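Local structure of membrane-bound lytic murein transglycosylase A (Burkholderia pseudomallei, 6QK4) at residues T214-K219 against D326-D330; Y107-L111 against F166-Q170. The protein probably cleaves the glycosidic bond between N-acetylmuramic acid and N-acetylglucosamine in peptidoglycan, forming a 1,6-anhydro bond in the N-acetylmuramic acid residue. All blocks are in the same frame, centred on the assembly; numbering follows the deposited sequence.

Contact 1. Residues T214-K219 against D326-D330; sequences TMQGIK and DDAGD
Asp330 points its carboxylate at the first turn of helix 215-224. Its two oxygens each accept a backbone N-H there. Met215 N reaches Asp330 OD1 at 2.8 Å, from the syn side and 19° out of the carboxylate plane. Asp330 OD2 accepts a longer bond, 3.2 Å, from Gln216 N on its syn lone pair. Two bonds to one carboxylate fix its rotation. The first torsion of Asp330 keeps CG beside its own backbone N, with the carboxylate facing Met215 N and Gln216 N. The carboxylate lies at the positive end of the helix dipole, which would favour its charged form. Thr214 is the N-cap of the same helix: its OG1 accepts from Gly217 N at 2.9 Å. Asp330 thus binds two further N-H groups of this first turn.

The contact joins two parts of the MltA fold. Helix 215-224 belongs to the MltA specific insert domain, helix 326-334 to the 3D domain. The two helix segments run at 121° to each other, their axes 10.3 Å apart at closest approach.

Met215 is buried between them. Its chain bends at the last torsion (chi3 -54°), which brings the methyl over the first turn of helix 326-334. Met215 CE lies 3.6 Å from Asp326 OD1 and 3.7 Å from Gly329 C. Glycine has no side chain to hold the methyl off. Tyr107 and Phe166 also touch Met215.

Asp326 forms a salt bridge through OD2 with Lys219 NZ. The modelled separation is very short, so its exact length is doubtful. The amine also donates to Gln216 OE1, 3.2 Å from Lys219 NZ and tilted out of the amide plane. Glu163 is a weak, long second ion partner of the lysine.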
loop_
_atom_site.group_PDB
_atom_site.type_symbol
_atom_site.label_atom_id
_atom_site.label_comp_id
_atom_site.label_asym_id
_atom_site.label_seq_id
_atom_site.Cartn_x
_atom_site.Cartn_y
_atom_site.Cartn_z
ATOM N N THR A 214 3.517 -13.717 -9.913
ATOM C CA THR A 214 2.785 -12.605 -9.327
ATOM C C THR A 214 1.413 -13.102 -8.908
ATOM O O THR A 214 1.000 -14.195 -9.275
ATOM C CB THR A 214 2.626 -11.509 -10.352
ATOM O OG1 THR A 214 2.016 -12.084 -11.512
ATOM C CG2 THR A 214 4.022 -10.955 -10.730
ATOM N N MET A 215 0.661 -12.272 -8.191
ATOM C CA MET A 215 -0.741 -12.667 -8.002
ATOM C C MET A 215 -1.462 -12.885 -9.332
ATOM O O MET A 215 -2.258 -13.837 -9.461
ATOM C CB MET A 215 -1.494 -11.661 -7.105
ATOM C CG MET A 215 -0.861 -11.626 -5.707
ATOM S SD MET A 215 -1.627 -10.503 -4.487
ATOM C CE MET A 215 -1.600 -8.926 -5.383
ATOM N N GLN A 216 -1.146 -12.099 -10.367
ATOM C CA GLN A 216 -1.837 -12.343 -11.633
ATOM C C GLN A 216 -1.378 -13.633 -12.293
ATOM O O GLN A 216 -2.194 -14.328 -12.905
ATOM C CB GLN A 216 -1.666 -11.171 -12.582
ATOM C CG GLN A 216 -2.609 -10.035 -12.244
ATOM C CD GLN A 216 -4.081 -10.451 -12.214
ATOM O OE1 GLN A 216 -4.850 -10.009 -11.331
ATOM N NE2 GLN A 216 -4.489 -11.293 -13.191
ATOM N N GLY A 217 -0.089 -13.978 -12.194
ATOM C CA GLY A 217 0.371 -15.218 -12.832
ATOM C C GLY A 217 -0.170 -16.450 -12.126
ATOM O O GLY A 217 -0.492 -17.472 -12.765
ATOM N N ILE A 218 -0.300 -16.362 -10.798
ATOM C CA ILE A 218 -0.865 -17.454 -10.026
ATOM C C ILE A 218 -2.341 -17.627 -10.368
ATOM O O ILE A 218 -2.816 -18.753 -10.604
ATOM C CB ILE A 218 -0.636 -17.191 -8.528
ATOM C CG1 ILE A 218 0.886 -17.182 -8.222
ATOM C CG2 ILE A 218 -1.460 -18.217 -7.663
ATOM C CD1 ILE A 218 1.221 -16.754 -6.821
ATOM N N LYS A 219 -3.083 -16.514 -10.446
ATOM C CA LYS A 219 -4.481 -16.594 -10.883
ATOM C C LYS A 219 -4.587 -17.237 -12.255
ATOM O O LYS A 219 -5.540 -17.975 -12.534
ATOM C CB LYS A 219 -5.124 -15.207 -10.941
ATOM C CG LYS A 219 -5.510 -14.573 -9.625
ATOM C CD LYS A 219 -6.477 -13.403 -9.885
ATOM C CE LYS A 219 -6.610 -12.495 -8.690
ATOM N NZ LYS A 219 -6.724 -11.020 -9.009
ATOM N N ASP A 326 -5.499 -5.849 -7.203
ATOM C CA ASP A 326 -4.379 -6.765 -7.362
ATOM C C ASP A 326 -3.279 -6.256 -8.262
ATOM O O ASP A 326 -2.122 -6.646 -8.079
ATOM C CB ASP A 326 -4.876 -8.136 -7.834
ATOM C CG ASP A 326 -5.492 -8.894 -6.683
ATOM O OD1 ASP A 326 -5.142 -8.520 -5.523
ATOM O OD2 ASP A 326 -6.326 -9.801 -6.910
ATOM N N ASP A 327 -3.563 -5.374 -9.210
ATOM C CA ASP A 327 -2.444 -4.800 -9.953
ATOM C C ASP A 327 -1.595 -3.901 -9.039
ATOM O O ASP A 327 -0.346 -3.946 -9.078
ATOM C CB ASP A 327 -2.997 -4.039 -11.157
ATOM C CG ASP A 327 -1.898 -3.354 -11.985
ATOM O OD1 ASP A 327 -0.909 -3.998 -12.406
ATOM O OD2 ASP A 327 -2.044 -2.153 -12.227
ATOM N N ALA A 328 -2.258 -3.103 -8.193
ATOM C CA ALA A 328 -1.538 -2.312 -7.181
ATOM C C ALA A 328 -0.746 -3.229 -6.259
ATOM O O ALA A 328 0.420 -2.962 -5.947
ATOM C CB ALA A 328 -2.526 -1.447 -6.364
ATOM N N GLY A 329 -1.341 -4.370 -5.860
ATOM C CA GLY A 329 -0.601 -5.279 -4.999
ATOM C C GLY A 329 0.612 -5.943 -5.650
ATOM O O GLY A 329 1.595 -6.274 -4.962
ATOM N N ASP A 330 0.545 -6.217 -6.949
ATOM C CA ASP A 330 1.703 -6.829 -7.587
ATOM C C ASP A 330 2.827 -5.810 -7.680
ATOM O O ASP A 330 4.006 -6.175 -7.568
ATOM C CB ASP A 330 1.335 -7.374 -8.971
ATOM C CG ASP A 330 0.740 -8.807 -8.878
ATOM O OD1 ASP A 330 1.026 -9.514 -7.863
ATOM O OD2 ASP A 330 -0.010 -9.212 -9.795
#

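Contact 2. Residues Y107-L111 against F166-Q170; sequences YEPLL and FLQVQ
Phe166 meets Tyr107 through water rather than directly. The carbonyl oxygen of Phe166 receives a hydrogen bond from water 2, 2.7 Å from Phe166 O. The same water is hydrogen-bonded to Tyr107 OH and sits at the edge of the ring, in its plane. The phenyl ring of Phe166 leads away from strand 101-114, toward Met215 and Ile218.

Leu167 makes the apolar part of the contact. Leu167 CD1 rests 3.9 Å from Pro109 CB and also nears Leu111. Leu167 CD2 meets both Leu111 methyls and lies 3.9 Å from Leu111 CD2. Phe242 touches the same leucine from strand 240-244.

Gln170 extends toward Tyr107 and Pro109. Its CG is anti to the backbone N (chi1 171°), and the chain then turns at chi2. This carries its methylenes obliquely across the proline ring, with Gln170 CG 3.8 Å from Pro109 CG. The amide ends beside Tyr107. Gln170 OE1 approaches Tyr107 CE1 obliquely at 3.6 Å, with ring and amide planes 59° apart. Gln170 NE2 lies 2.9 Å from Tyr107 O. Two waters grip the amide as well. Water 1 donates to Gln170 OE1 and accepts from Tyr107 N; water 3 accepts from Gln170 NE2 and donates to Glu108 OE1. Pro109 CD in turn sits over one face of the tyrosine ring, toward its rim.

The strand changes partners along this segment. Glu108 makes backbone bonds to Gly323 and Gly325, whereas Pro109 and Leu111 bond to Arg174. Helix 161-170 therefore packs where strand 101-114 leaves the barrel side and enters the insert domain. Such a crossing is consistent with the two-domain MltA fold, in which the insert domain grows out of the barrel domain.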
loop_
_atom_site.group_PDB
_atom_site.type_symbol
_atom_site.label_atom_id
_atom_site.label_comp_id
_atom_site.label_asym_id
_atom_site.label_seq_id
_atom_site.Cartn_x
_atom_site.Cartn_y
_atom_site.Cartn_z
ATOM N N TYR A 107 -0.467 -1.778 -0.512
ATOM C CA TYR A 107 -1.719 -1.636 -1.252
ATOM C C TYR A 107 -2.853 -2.039 -0.336
ATOM O O TYR A 107 -2.630 -2.538 0.787
ATOM C CB TYR A 107 -1.729 -2.508 -2.532
ATOM C CG TYR A 107 -1.980 -3.976 -2.274
ATOM C CD1 TYR A 107 -1.051 -4.749 -1.614
ATOM C CD2 TYR A 107 -3.133 -4.586 -2.760
ATOM C CE1 TYR A 107 -1.259 -6.130 -1.439
ATOM C CE2 TYR A 107 -3.358 -5.956 -2.588
ATOM C CZ TYR A 107 -2.420 -6.702 -1.923
ATOM O OH TYR A 107 -2.627 -8.049 -1.786
ATOM N N GLU A 108 -4.069 -1.805 -0.816
ATOM C CA GLU A 108 -5.246 -2.286 -0.090
ATOM C C GLU A 108 -5.947 -3.352 -0.909
ATOM O O GLU A 108 -6.393 -3.072 -2.025
ATOM C CB GLU A 108 -6.169 -1.120 0.172
ATOM C CG GLU A 108 -7.489 -1.596 0.774
ATOM C CD GLU A 108 -7.442 -1.675 2.278
ATOM O OE1 GLU A 108 -6.337 -1.938 2.828
ATOM O OE2 GLU A 108 -8.522 -1.473 2.902
ATOM N N PRO A 109 -6.026 -4.613 -0.445
ATOM C CA PRO A 109 -6.732 -5.627 -1.232
ATOM C C PRO A 109 -8.185 -5.227 -1.440
ATOM O O PRO A 109 -8.815 -4.645 -0.557
ATOM C CB PRO A 109 -6.636 -6.887 -0.353
ATOM C CG PRO A 109 -5.432 -6.714 0.510
ATOM C CD PRO A 109 -5.403 -5.163 0.777
ATOM N N LEU A 110 -8.698 -5.520 -2.638
ATOM C CA LEU A 110 -10.095 -5.202 -2.928
ATOM C C LEU A 110 -10.708 -6.453 -3.519
ATOM O O LEU A 110 -10.312 -6.899 -4.606
ATOM C CB LEU A 110 -10.222 -4.006 -3.870
ATOM C CG LEU A 110 -11.689 -3.765 -4.269
ATOM C CD1 LEU A 110 -12.112 -2.365 -3.991
ATOM C CD2 LEU A 110 -11.806 -4.082 -5.731
ATOM N N LEU A 111 -11.613 -7.077 -2.763
ATOM C CA LEU A 111 -12.276 -8.290 -3.202
ATOM C C LEU A 111 -13.740 -7.991 -3.516
ATOM O O LEU A 111 -14.257 -6.930 -3.211
ATOM C CB LEU A 111 -12.187 -9.394 -2.130
ATOM C CG LEU A 111 -10.738 -9.879 -1.907
ATOM C CD1 LEU A 111 -9.957 -8.951 -1.021
ATOM C CD2 LEU A 111 -10.808 -11.294 -1.243
ATOM N N PHE A 166 -4.592 -14.306 -0.802
ATOM C CA PHE A 166 -3.708 -13.142 -0.640
ATOM C C PHE A 166 -4.267 -12.080 0.271
ATOM O O PHE A 166 -3.487 -11.311 0.842
ATOM C CB PHE A 166 -3.347 -12.565 -2.014
ATOM C CG PHE A 166 -2.330 -13.435 -2.715
ATOM C CD1 PHE A 166 -1.048 -13.570 -2.183
ATOM C CD2 PHE A 166 -2.672 -14.198 -3.806
ATOM C CE1 PHE A 166 -0.129 -14.410 -2.765
ATOM C CE2 PHE A 166 -1.746 -15.028 -4.409
ATOM C CZ PHE A 166 -0.482 -15.147 -3.891
ATOM N N LEU A 167 -5.584 -12.067 0.496
ATOM C CA LEU A 167 -6.102 -11.211 1.548
ATOM C C LEU A 167 -5.631 -11.714 2.901
ATOM O O LEU A 167 -5.298 -10.912 3.779
ATOM C CB LEU A 167 -7.631 -11.164 1.474
ATOM C CG LEU A 167 -8.394 -10.526 2.613
ATOM C CD1 LEU A 167 -8.137 -9.034 2.515
ATOM C CD2 LEU A 167 -9.854 -10.744 2.471
ATOM N N GLN A 168 -5.613 -13.048 3.090
ATOM C CA GLN A 168 -5.023 -13.607 4.304
ATOM C C GLN A 168 -3.563 -13.207 4.477
ATOM O O GLN A 168 -3.140 -12.929 5.596
ATOM C CB GLN A 168 -5.133 -15.128 4.312
ATOM C CG GLN A 168 -6.502 -15.608 4.637
ATOM C CD GLN A 168 -6.604 -17.105 4.472
ATOM O OE1 GLN A 168 -6.204 -17.666 3.458
ATOM N NE2 GLN A 168 -7.185 -17.746 5.462
ATOM N N VAL A 169 -2.777 -13.223 3.402
ATOM C CA VAL A 169 -1.372 -12.821 3.510
ATOM C C VAL A 169 -1.277 -11.373 4.002
ATOM O O VAL A 169 -0.467 -11.054 4.877
ATOM C CB VAL A 169 -0.632 -13.032 2.176
ATOM C CG1 VAL A 169 0.740 -12.425 2.248
ATOM C CG2 VAL A 169 -0.514 -14.535 1.832
ATOM N N GLN A 170 -2.156 -10.489 3.511
ATOM C CA GLN A 170 -2.096 -9.103 3.934
ATOM C C GLN A 170 -2.655 -8.914 5.348
ATOM O O GLN A 170 -2.145 -8.100 6.116
ATOM C CB GLN A 170 -2.841 -8.235 2.913
ATOM C CG GLN A 170 -3.017 -6.783 3.393
ATOM C CD GLN A 170 -1.992 -5.847 2.767
ATOM O OE1 GLN A 170 -0.987 -6.291 2.163
ATOM N NE2 GLN A 170 -2.260 -4.541 2.879
HETATM O O HOH W 1 0.653 -4.209 1.278
HETATM O O HOH W 2 -1.416 -9.902 -0.134
HETATM O O HOH W 3 -4.528 -3.607 4.544
#

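Overall arrangement
The centres of contacts 1 and 2 lie 11 Å apart, and the two touch directly. Gly329 CA of contact 1 comes within 3.3 Å of Tyr107 CG of contact 2. Met215 SD stands 3.5 Å from Phe166 CG and 3.8 Å from Tyr107 OH. The methionine thus ties the helix pair to the strand and helix next to it. Along the chain contact 2 closes before contact 1 opens. Both contacts sit at the junction of the insert and barrel domains. In relatives of this family the glycan strand binds in a groove between the two domains, so both contacts probably lie near it.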